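Local coordinates for protein N-(5'-phosphoribosyl)anthranilate isomerase (Pyrococcus furiosus, PDB 4AAJ) that catalyses the isomerisation of N-(5-phospho-beta-D-ribosyl)anthranilate to 1-(2-carboxyphenylamino)-1-deoxy-D-ribulose 5-phosphate, the third step of tryptophan synthesis from chorismate, at residues A61-I64 / I65-S68; Q105-D108 / T109-E113; V201-G204 / V205-Y208. One frame throughout, in Å; residues are numbered along the deposited sequence.

Interaction 1: residues A61-I64 / I65-S68; sequences AREI and IENS
Ala-61 and Ile-65 are joined by a regular i to i+4 bond, Ile-65 N donating to Ala-61 O over 2.9 Å. One residue on, Glu-66 N binds Arg-62 O in the same manner. Asn-67 N makes two weak bonds, to Glu-63 O at 3.3 Å and to Ile-64 O at 3.4 Å.

The aliphatic contacts are made against carbonyl oxygens. Ile-65 has CG1 anti to its own carbonyl carbon and beside its backbone N (chi1 -67°), which turns this branch back along the helix until CG1 lies 3.2 Å from Ala-61 O; CD1 continues past the same oxygen.

Among the charged side chains, Glu-66 puts CG between its backbone N and carbonyl carbon (chi1 76°). This brings CG to 3.3 Å from Arg-62 O and folds the extended chain over the preceding turn, where OE2 is 3.5 Å from Glu-63 CA. Glu-63 and Glu-66 run side by side in the same direction with carboxylate planes 9° apart, yet their nearest charged oxygens, both OE2, remain 5.9 Å apart. Any repulsion between these two carboxylates is therefore likely to be modest. Glu-63 OE1 forms a salt bridge with Lys-60. Arg-62 turns to other partners, Glu-59 and the carbonyl oxygen of Arg-90.

The contact lies on helix 58-67, running on to Ser-68; this is the crossover helix between barrel strands 43-47 and 72-76. Ala-61 and Ile-64 pack on Val-46 of strand 43-47, Ile-65 reaches Thr-91 of helix 81-91, and Glu-63, Asn-67 and Ser-68 border helix 31-38.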
ATOM      1  N   ALA A  61      11.718   4.835 -11.251  1.00 29.27           N
ATOM      2  CA  ALA A  61      10.253   4.753 -11.098  1.00 29.24           C
ATOM      3  C   ALA A  61       9.564   4.749 -12.470  1.00 28.96           C
ATOM      4  O   ALA A  61       8.707   3.910 -12.732  1.00 28.91           O
ATOM      5  CB  ALA A  61       9.734   5.903 -10.234  1.00 26.83           C
ATOM      6  N   ARG A  62       9.954   5.685 -13.338  1.00 29.51           N
ATOM      7  CA  ARG A  62       9.440   5.787 -14.710  1.00 32.93           C
ATOM      8  C   ARG A  62       9.587   4.470 -15.466  1.00 31.64           C
ATOM      9  O   ARG A  62       8.625   4.008 -16.117  1.00 30.38           O
ATOM     10  CB  ARG A  62      10.209   6.880 -15.441  1.00 37.28           C
ATOM     11  CG  ARG A  62       9.443   7.686 -16.468  1.00 42.05           C
ATOM     12  CD  ARG A  62       9.911   9.143 -16.442  1.00 45.20           C
ATOM     13  NE  ARG A  62      11.372   9.312 -16.450  1.00 47.31           N
ATOM     14  CZ  ARG A  62      12.032  10.330 -15.888  1.00 48.87           C
ATOM     15  NH1 ARG A  62      11.387  11.292 -15.238  1.00 46.91           N
ATOM     16  NH2 ARG A  62      13.359  10.383 -15.965  1.00 47.60           N
ATOM     17  N   GLU A  63      10.775   3.868 -15.385  1.00 29.40           N
ATOM     18  CA  GLU A  63      11.047   2.569 -16.030  1.00 32.11           C
ATOM     19  C   GLU A  63      10.155   1.445 -15.524  1.00 31.32           C
ATOM     20  O   GLU A  63       9.681   0.614 -16.303  1.00 30.80           O
ATOM     21  CB  GLU A  63      12.485   2.148 -15.800  1.00 33.63           C
ATOM     22  CG  GLU A  63      13.496   3.013 -16.513  1.00 34.57           C
ATOM     23  CD  GLU A  63      14.925   2.657 -16.158  1.00 35.35           C
ATOM     24  OE1 GLU A  63      15.168   1.583 -15.561  1.00 36.88           O
ATOM     25  OE2 GLU A  63      15.812   3.461 -16.497  1.00 38.70           O
ATOM     26  N   ILE A  64       9.944   1.404 -14.213  1.00 28.82           N
ATOM     27  CA  ILE A  64       9.139   0.334 -13.619  1.00 27.48           C
ATOM     28  C   ILE A  64       7.683   0.518 -14.040  1.00 28.11           C
ATOM     29  O   ILE A  64       7.032  -0.461 -14.455  1.00 29.17           O
ATOM     30  CB  ILE A  64       9.311   0.273 -12.088  1.00 28.85           C
ATOM     31  CG1 ILE A  64      10.647  -0.404 -11.745  1.00 28.36           C
ATOM     32  CG2 ILE A  64       8.198  -0.529 -11.429  1.00 28.50           C
ATOM     33  CD1 ILE A  64      11.205  -0.020 -10.388  1.00 29.56           C
ATOM     34  N   ILE A  65       7.197   1.755 -13.958  1.00 26.15           N
ATOM     35  CA  ILE A  65       5.810   2.097 -14.333  1.00 27.12           C
ATOM     36  C   ILE A  65       5.527   1.786 -15.811  1.00 28.83           C
ATOM     37  O   ILE A  65       4.512   1.158 -16.138  1.00 28.40           O
ATOM     38  CB  ILE A  65       5.484   3.569 -14.001  1.00 27.51           C
ATOM     39  CG1 ILE A  65       5.482   3.754 -12.466  1.00 28.25           C
ATOM     40  CG2 ILE A  65       4.169   4.011 -14.643  1.00 28.27           C
ATOM     41  CD1 ILE A  65       5.428   5.201 -12.005  1.00 27.25           C
ATOM     42  N   GLU A  66       6.418   2.224 -16.696  1.00 28.67           N
ATOM     43  CA  GLU A  66       6.183   2.053 -18.129  1.00 30.39           C
ATOM     44  C   GLU A  66       6.234   0.594 -18.594  1.00 30.18           C
ATOM     45  O   GLU A  66       5.695   0.275 -19.667  1.00 31.71           O
ATOM     46  CB  GLU A  66       7.154   2.910 -18.946  1.00 31.15           C
ATOM     47  CG  GLU A  66       8.562   2.337 -18.999  1.00 31.72           C
ATOM     48  CD  GLU A  66       9.572   3.261 -19.643  1.00 34.24           C
ATOM     49  OE1 GLU A  66       9.165   4.268 -20.267  1.00 33.06           O
ATOM     50  OE2 GLU A  66      10.787   2.955 -19.521  1.00 34.54           O
ATOM     51  N   ASN A  67       6.888  -0.275 -17.824  1.00 26.84           N
ATOM     52  CA  ASN A  67       7.083  -1.672 -18.225  1.00 29.29           C
ATOM     53  C   ASN A  67       6.171  -2.674 -17.517  1.00 29.85           C
ATOM     54  O   ASN A  67       6.212  -3.878 -17.793  1.00 30.19           O
ATOM     55  CB  ASN A  67       8.542  -2.064 -18.016  1.00 30.52           C
ATOM     56  CG  ASN A  67       9.448  -1.435 -19.044  1.00 33.28           C
ATOM     57  OD1 ASN A  67      10.303  -0.593 -18.729  1.00 33.17           O
ATOM     58  ND2 ASN A  67       9.244  -1.809 -20.294  1.00 29.17           N
ATOM     59  N   SER A  68       5.357  -2.179 -16.590  1.00 27.85           N
ATOM     60  CA  SER A  68       4.598  -3.073 -15.741  1.00 28.52           C
ATOM     61  C   SER A  68       3.247  -3.504 -16.327  1.00 28.23           C
ATOM     62  O   SER A  68       2.513  -2.700 -16.887  1.00 30.65           O
ATOM     63  CB  SER A  68       4.379  -2.431 -14.373  1.00 28.84           C
ATOM     64  OG  SER A  68       3.715  -3.328 -13.507  1.00 29.41           O
TER

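Interaction 2: residues Q105-D108 / T109-E113; sequences QTID and TLKKE
Asp-108 and Lys-112 meet one helical turn apart in a salt bridge, OD2 to NZ at 3.5 Å, beside the backbone bond from Lys-112 N to Asp-108 O. Followed outward, the lysine chain begins with CB, 3.9 Å from Asp-108 O. CG comes closer to that oxygen, at 3.3 Å, and CD then draws away. The bend at chi2 (-53°) together with one at chi4 (56°) brings the chain round to the carboxylate: Lys-112 CE lies 3.7 Å from Asp-108 OD1, and Lys-112 NZ is almost equally far from the two oxygens, 3.6 Å from Asp-108 OD1. These lengths indicate a loose, mainly electrostatic pairing. OD1 also accepts a weak hydrogen bond from Asn-146 ND2. With an alanine here instead of Asp-108, the Lys-112 ammonium would probably lose this counter-charge and its bent chain be freer to turn.

Thr-109 OG1 donates to Gln-105 O over 2.8 Å and Thr-109 N to the same oxygen over 3.0 Å, from opposite faces of the carbonyl plane, so the hydroxyl is satisfied within its own helix. On another side of the helix, Leu-110 CD1 runs alongside Thr-106 CG2 at 4.0 Å.

Helix 104-114 connects barrel strands 95-98 and 117-123. Its Ile-107 and Lys-111 rest on Val-118 of strand 117-123, with Lys-111 NZ continuing to a salt bridge with Asp-148, while Thr-106 and Leu-110 pack against Phe-81 and Trp-84, respectively, of helix 81-91.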
ATOM      1  N   GLN A 105      -8.151  18.166   0.394  1.00 43.82           N
ATOM      2  CA  GLN A 105      -8.229  19.037  -0.789  1.00 44.56           C
ATOM      3  C   GLN A 105      -7.153  18.719  -1.822  1.00 42.97           C
ATOM      4  O   GLN A 105      -7.392  18.797  -3.024  1.00 42.38           O
ATOM      5  CB  GLN A 105      -8.153  20.517  -0.393  1.00 46.28           C
ATOM      6  CG  GLN A 105      -9.387  21.043   0.320  1.00 47.16           C
ATOM      7  CD  GLN A 105      -9.464  20.672   1.795  1.00 49.96           C
ATOM      8  OE1 GLN A 105      -8.593  19.974   2.335  1.00 48.40           O
ATOM      9  NE2 GLN A 105     -10.513  21.144   2.458  1.00 45.56           N
ATOM     10  N   THR A 106      -5.966  18.367  -1.337  1.00 40.68           N
ATOM     11  CA  THR A 106      -4.856  17.975  -2.188  1.00 38.17           C
ATOM     12  C   THR A 106      -5.169  16.653  -2.882  1.00 37.15           C
ATOM     13  O   THR A 106      -4.999  16.513  -4.095  1.00 37.11           O
ATOM     14  CB  THR A 106      -3.570  17.836  -1.345  1.00 37.29           C
ATOM     15  OG1 THR A 106      -3.116  19.141  -0.955  1.00 40.42           O
ATOM     16  CG2 THR A 106      -2.475  17.131  -2.126  1.00 37.10           C
ATOM     17  N   ILE A 107      -5.642  15.684  -2.106  1.00 36.26           N
ATOM     18  CA  ILE A 107      -5.993  14.385  -2.657  1.00 36.16           C
ATOM     19  C   ILE A 107      -7.090  14.527  -3.718  1.00 38.07           C
ATOM     20  O   ILE A 107      -7.001  13.944  -4.803  1.00 35.99           O
ATOM     21  CB  ILE A 107      -6.392  13.397  -1.538  1.00 38.25           C
ATOM     22  CG1 ILE A 107      -5.126  12.918  -0.806  1.00 38.58           C
ATOM     23  CG2 ILE A 107      -7.220  12.250  -2.100  1.00 36.69           C
ATOM     24  CD1 ILE A 107      -5.386  12.216   0.510  1.00 41.50           C
ATOM     25  N   ASP A 108      -8.108  15.326  -3.414  1.00 39.08           N
ATOM     26  CA  ASP A 108      -9.215  15.507  -4.340  1.00 39.94           C
ATOM     27  C   ASP A 108      -8.772  16.162  -5.646  1.00 37.37           C
ATOM     28  O   ASP A 108      -9.194  15.738  -6.727  1.00 40.19           O
ATOM     29  CB  ASP A 108     -10.351  16.302  -3.692  1.00 44.15           C
ATOM     30  CG  ASP A 108     -11.677  16.098  -4.403  1.00 50.57           C
ATOM     31  OD1 ASP A 108     -11.980  14.949  -4.804  1.00 53.50           O
ATOM     32  OD2 ASP A 108     -12.414  17.091  -4.568  1.00 54.46           O
ATOM     33  N   THR A 109      -7.925  17.183  -5.548  1.00 36.20           N
ATOM     34  CA  THR A 109      -7.427  17.887  -6.734  1.00 35.67           C
ATOM     35  C   THR A 109      -6.483  17.029  -7.590  1.00 35.23           C
ATOM     36  O   THR A 109      -6.515  17.109  -8.819  1.00 34.98           O
ATOM     37  CB  THR A 109      -6.774  19.239  -6.366  1.00 35.93           C
ATOM     38  OG1 THR A 109      -7.678  19.994  -5.549  1.00 39.85           O
ATOM     39  CG2 THR A 109      -6.442  20.042  -7.620  1.00 39.26           C
ATOM     40  N   LEU A 110      -5.651  16.201  -6.951  1.00 33.92           N
ATOM     41  CA  LEU A 110      -4.825  15.250  -7.691  1.00 32.97           C
ATOM     42  C   LEU A 110      -5.672  14.267  -8.506  1.00 33.34           C
ATOM     43  O   LEU A 110      -5.336  13.970  -9.649  1.00 33.47           O
ATOM     44  CB  LEU A 110      -3.863  14.483  -6.769  1.00 33.30           C
ATOM     45  CG  LEU A 110      -2.791  15.293  -6.037  1.00 32.31           C
ATOM     46  CD1 LEU A 110      -2.103  14.392  -5.022  1.00 32.18           C
ATOM     47  CD2 LEU A 110      -1.782  15.901  -6.995  1.00 30.79           C
ATOM     48  N   LYS A 111      -6.766  13.786  -7.922  1.00 35.47           N
ATOM     49  CA  LYS A 111      -7.691  12.895  -8.640  1.00 39.66           C
ATOM     50  C   LYS A 111      -8.291  13.554  -9.875  1.00 40.84           C
ATOM     51  O   LYS A 111      -8.312  12.956 -10.944  1.00 41.03           O
ATOM     52  CB  LYS A 111      -8.809  12.404  -7.722  1.00 39.97           C
ATOM     53  CG  LYS A 111      -8.371  11.349  -6.723  1.00 41.43           C
ATOM     54  CD  LYS A 111      -9.470  10.975  -5.728  1.00 43.88           C
ATOM     55  CE  LYS A 111     -10.741  10.464  -6.397  1.00 47.51           C
ATOM     56  NZ  LYS A 111     -10.559   9.227  -7.210  1.00 48.12           N
ATOM     57  N   LYS A 112      -8.754  14.792  -9.726  1.00 44.03           N
ATOM     58  CA  LYS A 112      -9.427  15.499 -10.820  1.00 46.43           C
ATOM     59  C   LYS A 112      -8.458  15.855 -11.934  1.00 44.60           C
ATOM     60  O   LYS A 112      -8.699  15.524 -13.097  1.00 45.34           O
ATOM     61  CB  LYS A 112     -10.153  16.753 -10.318  1.00 48.04           C
ATOM     62  CG  LYS A 112     -11.182  16.502  -9.222  1.00 55.44           C
ATOM     63  CD  LYS A 112     -12.197  15.432  -9.607  1.00 58.67           C
ATOM     64  CE  LYS A 112     -13.011  14.973  -8.403  1.00 60.54           C
ATOM     65  NZ  LYS A 112     -13.709  16.098  -7.717  1.00 63.59           N
ATOM     66  N   GLU A 113      -7.355  16.506 -11.571  1.00 41.55           N
ATOM     67  CA  GLU A 113      -6.373  16.976 -12.546  1.00 41.31           C
ATOM     68  C   GLU A 113      -5.660  15.839 -13.265  1.00 41.26           C
ATOM     69  O   GLU A 113      -5.395  15.931 -14.463  1.00 43.53           O
ATOM     70  CB  GLU A 113      -5.360  17.916 -11.876  1.00 43.77           C
ATOM     71  CG  GLU A 113      -4.286  18.467 -12.804  1.00 45.15           C
ATOM     72  CD  GLU A 113      -3.471  19.592 -12.185  1.00 48.01           C
ATOM     73  OE1 GLU A 113      -3.707  19.941 -11.009  1.00 50.48           O
ATOM     74  OE2 GLU A 113      -2.585  20.128 -12.880  1.00 50.23           O
TER

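Interaction 3: residues V201-G204 / V205-Y208; sequences VSSG and VEKY. With SO4 (sulfate ion), chain B.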
ATOM      1  N   VAL A 201       2.629  -6.277   1.467  1.00 30.70           N
ATOM      2  CA  VAL A 201       3.868  -6.735   2.105  1.00 32.47           C
ATOM      3  C   VAL A 201       5.101  -6.185   1.380  1.00 33.99           C
ATOM      4  O   VAL A 201       5.064  -5.968   0.164  1.00 32.25           O
ATOM      5  CB  VAL A 201       3.909  -8.286   2.175  1.00 33.45           C
ATOM      6  CG1 VAL A 201       3.759  -8.902   0.796  1.00 32.67           C
ATOM      7  CG2 VAL A 201       5.181  -8.786   2.852  1.00 34.78           C
ATOM      8  N   SER A 202       6.174  -5.939   2.138  1.00 35.67           N
ATOM      9  CA  SER A 202       7.448  -5.525   1.566  1.00 37.46           C
ATOM     10  C   SER A 202       8.592  -6.408   2.093  1.00 40.95           C
ATOM     11  O   SER A 202       9.044  -7.311   1.388  1.00 40.31           O
ATOM     12  CB  SER A 202       7.720  -4.039   1.827  1.00 38.98           C
ATOM     13  OG  SER A 202       8.864  -3.593   1.117  1.00 41.93           O
ATOM     14  N   SER A 203       9.040  -6.141   3.325  1.00 42.78           N
ATOM     15  CA  SER A 203      10.151  -6.867   3.964  1.00 44.94           C
ATOM     16  C   SER A 203       9.908  -8.358   4.136  1.00 46.39           C
ATOM     17  O   SER A 203      10.850  -9.159   4.061  1.00 47.54           O
ATOM     18  CB  SER A 203      10.464  -6.266   5.337  1.00 45.40           C
ATOM     19  OG  SER A 203      10.896  -4.929   5.198  1.00 49.47           O
ATOM     20  N   GLY A 204       8.651  -8.724   4.370  1.00 45.42           N
ATOM     21  CA  GLY A 204       8.260 -10.112   4.604  1.00 45.52           C
ATOM     22  C   GLY A 204       8.548 -11.079   3.470  1.00 47.12           C
ATOM     23  O   GLY A 204       8.641 -12.290   3.694  1.00 47.32           O
ATOM     24  N   VAL A 205       8.684 -10.551   2.254  1.00 45.70           N
ATOM     25  CA  VAL A 205       8.999 -11.371   1.079  1.00 44.82           C
ATOM     26  C   VAL A 205      10.401 -11.084   0.509  1.00 45.01           C
ATOM     27  O   VAL A 205      10.687 -11.381  -0.656  1.00 46.59           O
ATOM     28  CB  VAL A 205       7.901 -11.271  -0.011  1.00 43.84           C
ATOM     29  CG1 VAL A 205       6.611 -11.912   0.479  1.00 43.04           C
ATOM     30  CG2 VAL A 205       7.662  -9.828  -0.441  1.00 41.56           C
ATOM     31  N   GLU A 206      11.270 -10.518   1.347  1.00 46.99           N
ATOM     32  CA  GLU A 206      12.613 -10.097   0.941  1.00 48.79           C
ATOM     33  C   GLU A 206      13.713 -10.973   1.533  1.00 53.44           C
ATOM     34  O   GLU A 206      13.522 -11.609   2.572  1.00 50.93           O
ATOM     35  CB  GLU A 206      12.879  -8.659   1.382  1.00 48.93           C
ATOM     36  CG  GLU A 206      12.329  -7.581   0.467  1.00 49.53           C
ATOM     37  CD  GLU A 206      12.686  -6.182   0.940  1.00 50.22           C
ATOM     38  OE1 GLU A 206      13.487  -6.057   1.890  1.00 52.95           O
ATOM     39  OE2 GLU A 206      12.169  -5.199   0.364  1.00 50.29           O
ATOM     40  N   LYS A 207      14.860 -10.981   0.852  1.00 54.04           N
ATOM     41  CA  LYS A 207      16.115 -11.540   1.365  1.00 58.15           C
ATOM     42  C   LYS A 207      17.269 -10.681   0.868  1.00 57.42           C
ATOM     43  O   LYS A 207      17.440 -10.503  -0.341  1.00 58.49           O
ATOM     44  CB  LYS A 207      16.314 -12.994   0.928  1.00 57.91           C
ATOM     45  CG  LYS A 207      15.685 -14.016   1.866  1.00 59.81           C
ATOM     46  CD  LYS A 207      16.372 -15.373   1.793  1.00 59.82           C
ATOM     47  CE  LYS A 207      15.910 -16.185   0.592  1.00 63.38           C
ATOM     48  NZ  LYS A 207      16.319 -17.614   0.697  1.00 67.04           N
ATOM     49  N   TYR A 208      18.041 -10.143   1.810  1.00 58.88           N
ATOM     50  CA  TYR A 208      19.157  -9.228   1.520  1.00 60.81           C
ATOM     51  C   TYR A 208      18.709  -7.944   0.795  1.00 59.62           C
ATOM     52  O   TYR A 208      19.437  -7.398  -0.046  1.00 58.83           O
ATOM     53  CB  TYR A 208      20.283  -9.938   0.746  1.00 65.27           C
ATOM     54  CG  TYR A 208      20.730 -11.264   1.336  1.00 68.66           C
ATOM     55  CD1 TYR A 208      21.755 -11.322   2.284  1.00 70.61           C
ATOM     56  CD2 TYR A 208      20.134 -12.465   0.936  1.00 70.08           C
ATOM     57  CE1 TYR A 208      22.169 -12.534   2.819  1.00 72.96           C
ATOM     58  CE2 TYR A 208      20.540 -13.679   1.464  1.00 72.64           C
ATOM     59  CZ  TYR A 208      21.556 -13.710   2.403  1.00 74.61           C
ATOM     60  OH  TYR A 208      21.955 -14.917   2.925  1.00 77.92           O
TER
HETATM   61  S   SO4 B1207       6.380  -4.522   5.641  1.00 47.99           S
HETATM   62  O1  SO4 B1207       5.618  -3.346   5.173  1.00 53.70           O
HETATM   63  O2  SO4 B1207       7.789  -4.328   5.237  1.00 49.55           O
HETATM   64  O3  SO4 B1207       5.867  -5.764   5.038  1.00 47.45           O
HETATM   65  O4  SO4 B1207       6.250  -4.617   7.111  1.00 51.50           O
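Sulfate oxygen O2 is held by two groups of Ser-203: the backbone N donates over 2.9 Å at an N-H...O angle of 164°, and OG adds a weak bond of 3.2 Å. The serine hydroxyl reaches the anion because OG stands beside its own backbone N (chi1 -63°). A second oxygen, O3, accepts from Ser-202 N, also at 2.9 Å, and Gly-181 N supplies a further bond. Backbone N-H groups just beyond the C-terminal ends of strands 176-179 and 198-201 thus cradle the ion, an arrangement consistent with the phosphate-binding site of phosphoribosyl-processing TIM barrels, although the sulfate probably came from the crystallisation liquor.

Behind this anion site the chain makes a short 3-10 turn. Val-205 N donates weakly to Ser-202 O, and Glu-206 N binds Ser-203 O at 3.1 Å from above the carbonyl plane, 63° out of it. The extended Glu-206 side chain lies along the turn, CG 3.4 Å from Ser-202 O, and its OE2 forms a salt bridge with Lys-211. Ser-202 OG is hydrogen-bonded to both Lys-211 NZ and Cys-26 O. Apolar contact comes from the crossing valines, Val-201 CG1 meeting Val-205 CG1 at 4.2 Å.

Both valines touch Ile-25 of strand 22-25 and Phe-219 of helix 213-225, so they pack between the first barrel strand and the last helix.

The three contacts follow one another along a single eight-stranded TIM barrel. Interactions 1 and 2 lie within outer helices 58-67 and 104-114, each linking consecutive parallel strands; their centres are 23 Å apart, and helix 81-91 touches side chains of both. Interaction 3 comes last, in the loop after strand 198-201, which closes the barrel against strand 22-25. Its centre is 21 Å from that of interaction 1 and 32 Å from that of interaction 2, which lies on the opposite side of the chain's centre. No two contacts touch. The first two thus belong to the helical shell, whereas interaction 3 contributes, through Ser-202 and Ser-203, to an anion site at the barrel mouth.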